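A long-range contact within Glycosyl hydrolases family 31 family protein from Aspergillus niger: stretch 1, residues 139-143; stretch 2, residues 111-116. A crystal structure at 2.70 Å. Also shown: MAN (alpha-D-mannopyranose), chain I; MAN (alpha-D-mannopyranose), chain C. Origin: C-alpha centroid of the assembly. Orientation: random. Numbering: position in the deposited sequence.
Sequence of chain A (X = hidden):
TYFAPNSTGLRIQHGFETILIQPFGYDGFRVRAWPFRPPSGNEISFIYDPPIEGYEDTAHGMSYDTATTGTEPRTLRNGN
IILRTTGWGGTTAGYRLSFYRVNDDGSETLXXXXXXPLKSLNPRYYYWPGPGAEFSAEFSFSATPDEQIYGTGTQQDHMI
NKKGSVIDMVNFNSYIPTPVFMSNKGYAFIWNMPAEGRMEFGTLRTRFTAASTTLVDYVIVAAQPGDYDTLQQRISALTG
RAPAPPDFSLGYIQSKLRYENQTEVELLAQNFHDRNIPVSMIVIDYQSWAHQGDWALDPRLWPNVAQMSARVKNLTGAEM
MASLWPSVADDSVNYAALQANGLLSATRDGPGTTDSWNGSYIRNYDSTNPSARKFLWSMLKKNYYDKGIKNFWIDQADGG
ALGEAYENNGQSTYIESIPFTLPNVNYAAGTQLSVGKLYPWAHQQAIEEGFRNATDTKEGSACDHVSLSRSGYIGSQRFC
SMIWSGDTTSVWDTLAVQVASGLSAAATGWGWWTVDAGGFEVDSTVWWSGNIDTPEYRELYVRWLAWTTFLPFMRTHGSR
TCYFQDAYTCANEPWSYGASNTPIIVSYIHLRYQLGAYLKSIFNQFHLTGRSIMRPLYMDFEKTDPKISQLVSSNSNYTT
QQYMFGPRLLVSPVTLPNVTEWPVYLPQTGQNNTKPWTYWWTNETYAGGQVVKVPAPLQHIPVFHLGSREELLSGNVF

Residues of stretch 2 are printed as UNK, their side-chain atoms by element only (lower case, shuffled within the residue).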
ATOM      1  N   PHE A 139     -17.341  -9.005   6.075  1.00 54.09           N
ATOM      2  CA  PHE A 139     -18.290 -10.096   6.251  1.00 55.75           C
ATOM      3  C   PHE A 139     -19.696  -9.529   6.391  1.00 50.83           C
ATOM      4  O   PHE A 139     -19.932  -8.637   7.213  1.00 54.38           O
ATOM      5  CB  PHE A 139     -17.926 -10.950   7.467  1.00 58.88           C
ATOM      6  CG  PHE A 139     -16.934 -12.040   7.162  1.00 62.88           C
ATOM      7  CD1 PHE A 139     -15.797 -11.775   6.415  1.00 58.48           C
ATOM      8  CD2 PHE A 139     -17.141 -13.330   7.624  1.00 61.58           C
ATOM      9  CE1 PHE A 139     -14.886 -12.777   6.131  1.00 56.38           C
ATOM     10  CE2 PHE A 139     -16.232 -14.335   7.346  1.00 59.57           C
ATOM     11  CZ  PHE A 139     -15.104 -14.059   6.597  1.00 60.88           C
ATOM     12  N   SER A 140     -20.622 -10.046   5.588  1.00 49.07           N
ATOM     13  CA  SER A 140     -21.976  -9.522   5.497  1.00 51.38           C
ATOM     14  C   SER A 140     -22.991 -10.574   5.922  1.00 50.63           C
ATOM     15  O   SER A 140     -22.899 -11.740   5.525  1.00 52.59           O
ATOM     16  CB  SER A 140     -22.280  -9.051   4.073  1.00 56.79           C
ATOM     17  OG  SER A 140     -21.370  -8.043   3.670  1.00 52.99           O
ATOM     18  N   PHE A 141     -23.965 -10.151   6.725  1.00 53.59           N
ATOM     19  CA  PHE A 141     -25.036 -11.014   7.196  1.00 51.18           C
ATOM     20  C   PHE A 141     -26.375 -10.346   6.916  1.00 58.38           C
ATOM     21  O   PHE A 141     -26.483  -9.116   6.909  1.00 56.87           O
ATOM     22  CB  PHE A 141     -24.902 -11.310   8.698  1.00 50.90           C
ATOM     23  CG  PHE A 141     -23.534 -11.785   9.109  1.00 51.90           C
ATOM     24  CD1 PHE A 141     -22.554 -10.880   9.488  1.00 56.85           C
ATOM     25  CD2 PHE A 141     -23.229 -13.137   9.121  1.00 44.93           C
ATOM     26  CE1 PHE A 141     -21.296 -11.314   9.868  1.00 50.00           C
ATOM     27  CE2 PHE A 141     -21.972 -13.577   9.498  1.00 52.47           C
ATOM     28  CZ  PHE A 141     -21.005 -12.665   9.873  1.00 58.66           C
ATOM     29  N   SER A 142     -27.396 -11.165   6.684  1.00 60.13           N
ATOM     30  CA  SER A 142     -28.712 -10.634   6.358  1.00 57.38           C
ATOM     31  C   SER A 142     -29.359  -9.991   7.581  1.00 62.23           C
ATOM     32  O   SER A 142     -29.049 -10.324   8.728  1.00 51.62           O
ATOM     33  CB  SER A 142     -29.618 -11.737   5.813  1.00 50.97           C
ATOM     34  OG  SER A 142     -29.854 -12.734   6.794  1.00 61.14           O
ATOM     35  N   ALA A 143     -30.264  -9.050   7.318  1.00 62.60           N
ATOM     36  CA  ALA A 143     -31.016  -8.378   8.367  1.00 61.96           C
ATOM     37  C   ALA A 143     -32.400  -8.030   7.838  1.00 63.51           C
ATOM     38  O   ALA A 143     -32.617  -7.921   6.627  1.00 56.62           O
ATOM     39  CB  ALA A 143     -30.294  -7.119   8.862  1.00 54.90           C
ATOM     40  N   UNK A 111     -32.255 -16.872  12.601  1.00 56.98           N
ATOM     41  CA  UNK A 111     -31.580 -15.763  13.267  1.00 52.90           C
ATOM     42  C   UNK A 111     -30.906 -14.847  12.252  1.00 63.10           C
ATOM     43  O   UNK A 111     -31.179 -13.642  12.202  1.00 59.21           O
ATOM     44  c   UNK A 111     -30.565 -16.303  14.275  1.00 55.67           C
ATOM     45  c   UNK A 111     -29.997 -17.920  16.080  1.00 51.21           C
ATOM     46  c   UNK A 111     -31.124 -17.299  15.290  1.00 49.83           C
ATOM     47  c   UNK A 111     -32.119 -16.624  16.219  1.00 53.42           C
ATOM     48  N   UNK A 112     -30.019 -15.408  11.432  1.00 65.79           N
ATOM     49  CA  UNK A 112     -29.362 -14.691  10.346  1.00 63.08           C
ATOM     50  C   UNK A 112     -28.621 -15.705   9.491  1.00 59.85           C
ATOM     51  O   UNK A 112     -28.277 -16.798   9.951  1.00 65.24           O
ATOM     52  c   UNK A 112     -28.387 -13.624  10.861  1.00 62.77           C
ATOM     53  o   UNK A 112     -27.752 -12.981   9.747  1.00 55.34           O
ATOM     54  c   UNK A 112     -27.325 -14.256  11.750  1.00 56.14           C
ATOM     55  N   UNK A 113     -28.384 -15.330   8.238  1.00 53.49           N
ATOM     56  CA  UNK A 113     -27.531 -16.091   7.339  1.00 58.27           C
ATOM     57  C   UNK A 113     -26.569 -15.135   6.649  1.00 55.00           C
ATOM     58  O   UNK A 113     -26.646 -13.915   6.816  1.00 52.33           O
ATOM     59  c   UNK A 113     -28.354 -16.893   6.314  1.00 56.40           C
ATOM     60  n   UNK A 113     -30.385 -16.700   5.018  1.00 56.77           N
ATOM     61  o   UNK A 113     -29.254 -14.825   5.499  1.00 64.05           O
ATOM     62  c   UNK A 113     -29.372 -16.046   5.573  1.00 59.18           C
ATOM     63  N   UNK A 114     -25.642 -15.700   5.879  1.00 52.17           N
ATOM     64  CA  UNK A 114     -24.708 -14.874   5.129  1.00 56.94           C
ATOM     65  C   UNK A 114     -25.445 -14.159   4.005  1.00 59.95           C
ATOM     66  O   UNK A 114     -26.153 -14.790   3.213  1.00 58.41           O
ATOM     67  c   UNK A 114     -21.579 -17.208   5.097  1.00 78.22           C
ATOM     68  o   UNK A 114     -21.628 -17.821   4.008  1.00 71.94           O
ATOM     69  c   UNK A 114     -23.565 -15.720   4.571  1.00 52.72           C
ATOM     70  o   UNK A 114     -20.534 -17.109   5.778  1.00 68.85           O
ATOM     71  c   UNK A 114     -22.848 -16.559   5.622  1.00 62.73           C
ATOM     72  N   UNK A 115     -25.291 -12.837   3.951  1.00 59.14           N
ATOM     73  CA  UNK A 115     -25.996 -12.024   2.967  1.00 53.40           C
ATOM     74  C   UNK A 115     -25.533 -12.367   1.559  1.00 56.92           C
ATOM     75  O   UNK A 115     -24.538 -11.818   1.076  1.00 67.88           O
ATOM     76  c   UNK A 115     -27.980  -7.931   0.639  1.00 61.89           C
ATOM     77  c   UNK A 115     -25.928  -8.972   1.277  1.00 55.79           C
ATOM     78  o   UNK A 115     -28.681  -7.095  -0.199  1.00 66.53           O
ATOM     79  c   UNK A 115     -27.914  -9.402   2.518  1.00 59.30           C
ATOM     80  c   UNK A 115     -26.556  -9.620   2.331  1.00 54.93           C
ATOM     81  c   UNK A 115     -26.632  -8.131   0.433  1.00 62.27           C
ATOM     82  c   UNK A 115     -25.783 -10.536   3.251  1.00 55.68           C
ATOM     83  c   UNK A 115     -28.626  -8.563   1.679  1.00 65.46           C
ATOM     84  N   UNK A 116     -26.243 -13.273   0.894  1.00 58.01           N
ATOM     85  CA  UNK A 116     -25.897 -13.702  -0.462  1.00 60.01           C
ATOM     86  C   UNK A 116     -27.162 -13.910  -1.283  1.00 70.66           C
ATOM     87  O   UNK A 116     -27.530 -15.042  -1.619  1.00 65.08           O
ATOM     88  c   UNK A 116     -25.050 -14.976  -0.426  1.00 63.98           C
TER
HETATM   89  C1  MAN I  10     -32.286 -15.607   1.340  1.00 64.24           C
HETATM   90  C2  MAN I  10     -30.993 -16.130   0.755  1.00 69.03           C
HETATM   91  C3  MAN I  10     -29.823 -15.541   1.516  1.00 64.03           C
HETATM   92  C4  MAN I  10     -29.958 -14.038   1.608  1.00 65.41           C
HETATM   93  C5  MAN I  10     -31.343 -13.670   2.094  1.00 68.60           C
HETATM   94  C6  MAN I  10     -31.477 -12.164   2.115  1.00 67.50           C
HETATM   95  O2  MAN I  10     -30.909 -15.765  -0.603  1.00 70.26           O
HETATM   96  O3  MAN I  10     -28.622 -15.859   0.854  1.00 64.73           O
HETATM   97  O4  MAN I  10     -29.004 -13.541   2.515  1.00 69.43           O
HETATM   98  O5  MAN I  10     -32.313 -14.207   1.225  1.00 61.63           O
HETATM   99  O6  MAN I  10     -31.819 -11.711   0.824  1.00 63.38           O
HETATM  100  C1  MAN C   7     -35.484 -15.641   4.604  1.00 72.14           C
HETATM  101  C2  MAN C   7     -34.189 -15.238   3.927  1.00 70.26           C
HETATM  102  C3  MAN C   7     -33.649 -16.383   3.095  1.00 63.14           C
HETATM  103  C4  MAN C   7     -33.646 -17.661   3.901  1.00 66.44           C
HETATM  104  C5  MAN C   7     -35.028 -17.875   4.476  1.00 67.27           C
HETATM  105  C6  MAN C   7     -35.087 -19.189   5.225  1.00 73.10           C
HETATM  106  O2  MAN C   7     -33.231 -14.861   4.887  1.00 64.41           O
HETATM  107  O3  MAN C   7     -32.336 -16.078   2.692  1.00 63.49           O
HETATM  108  O4  MAN C   7     -33.305 -18.740   3.065  1.00 68.21           O
HETATM  109  O5  MAN C   7     -35.317 -16.818   5.357  1.00 68.05           O
HETATM  110  O6  MAN C   7     -36.430 -19.505   5.514  1.00 61.82           O

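Position 111 carries four carbons and no heteroatom, with the fork at the second carbon. That branching is leucine's, so this is Leu111. Its CA-to-CB bond points away from stretch 1, and its side chain makes no contact there.

Position 112 has a single carbon that carries one oxygen and one further carbon. The oxygen lies 3.1 Å from Ser142 O and 3.5 Å from Phe141 CB. The beta-branched pattern is that of threonine. Thr112 points toward stretch 1, and with chi1 in the t well its OG1 donates a hydrogen bond to Ser142 O, so a side chain serves a backbone carbonyl on the neighbouring strand.

At position 113 there are two carbons, the second bearing one oxygen and one nitrogen. The side-chain oxygen lies a short 2.5 Å from Ser142 OG. A short carboxamide means asparagine. The CA-to-CB bond of Asn113 points away, yet chi1 in the p well brings the end of the side chain nearer, and Ser142 OG donates a hydrogen bond to Asn113 OD1. The amide also reaches sugar: Asn113 ND2 donates to O3 of the chain C mannose at 3.1 Å.

Position 114 shows three carbons in a row, the third with two oxygens. The first carbon touches stretch 1, although the CA-to-CB bond points away overall. The carboxylate at this length is glutamate's. Both oxygens of Glu114 are hydrogen-bonded elsewhere in the structure, and its backbone forms a single beta bridge with Phe141, with Glu114 CA 4.4 Å from Phe141 CA.

Position 115 has one carbon followed by a six-carbon ring bearing an oxygen. The CB of position 115 sits 3.7 Å from Phe141 C and 3.9 Å from Ser140 CB. The residue is tyrosine. The CA-to-CB bond of Tyr115 points toward stretch 1 while the end of the side chain leads away, and Ser142 CA lies at the ring's edge.

Position 116 has a lone side-chain carbon, which touches nothing on stretch 1: alanine. The backbone N of Ala116 donates to O4 of the chain I mannose at 3.2 Å.

The contact rests on two backbone hydrogen bonds around the Phe141-Glu114 bridge: Ser142 N to Asn113 O at 2.9 Å and Tyr115 N to Ser140 O at 3.1 Å, both nearly straight. The strands' N-to-C directions differ by 131°, well short of antiparallel, and the register is a single bridge. The rule to read here is economy: a brief backbone pairing is reinforced by small polar side chains, and Asn113 links it to bound mannose.

Stretch 2 (111-116) LTNEYA
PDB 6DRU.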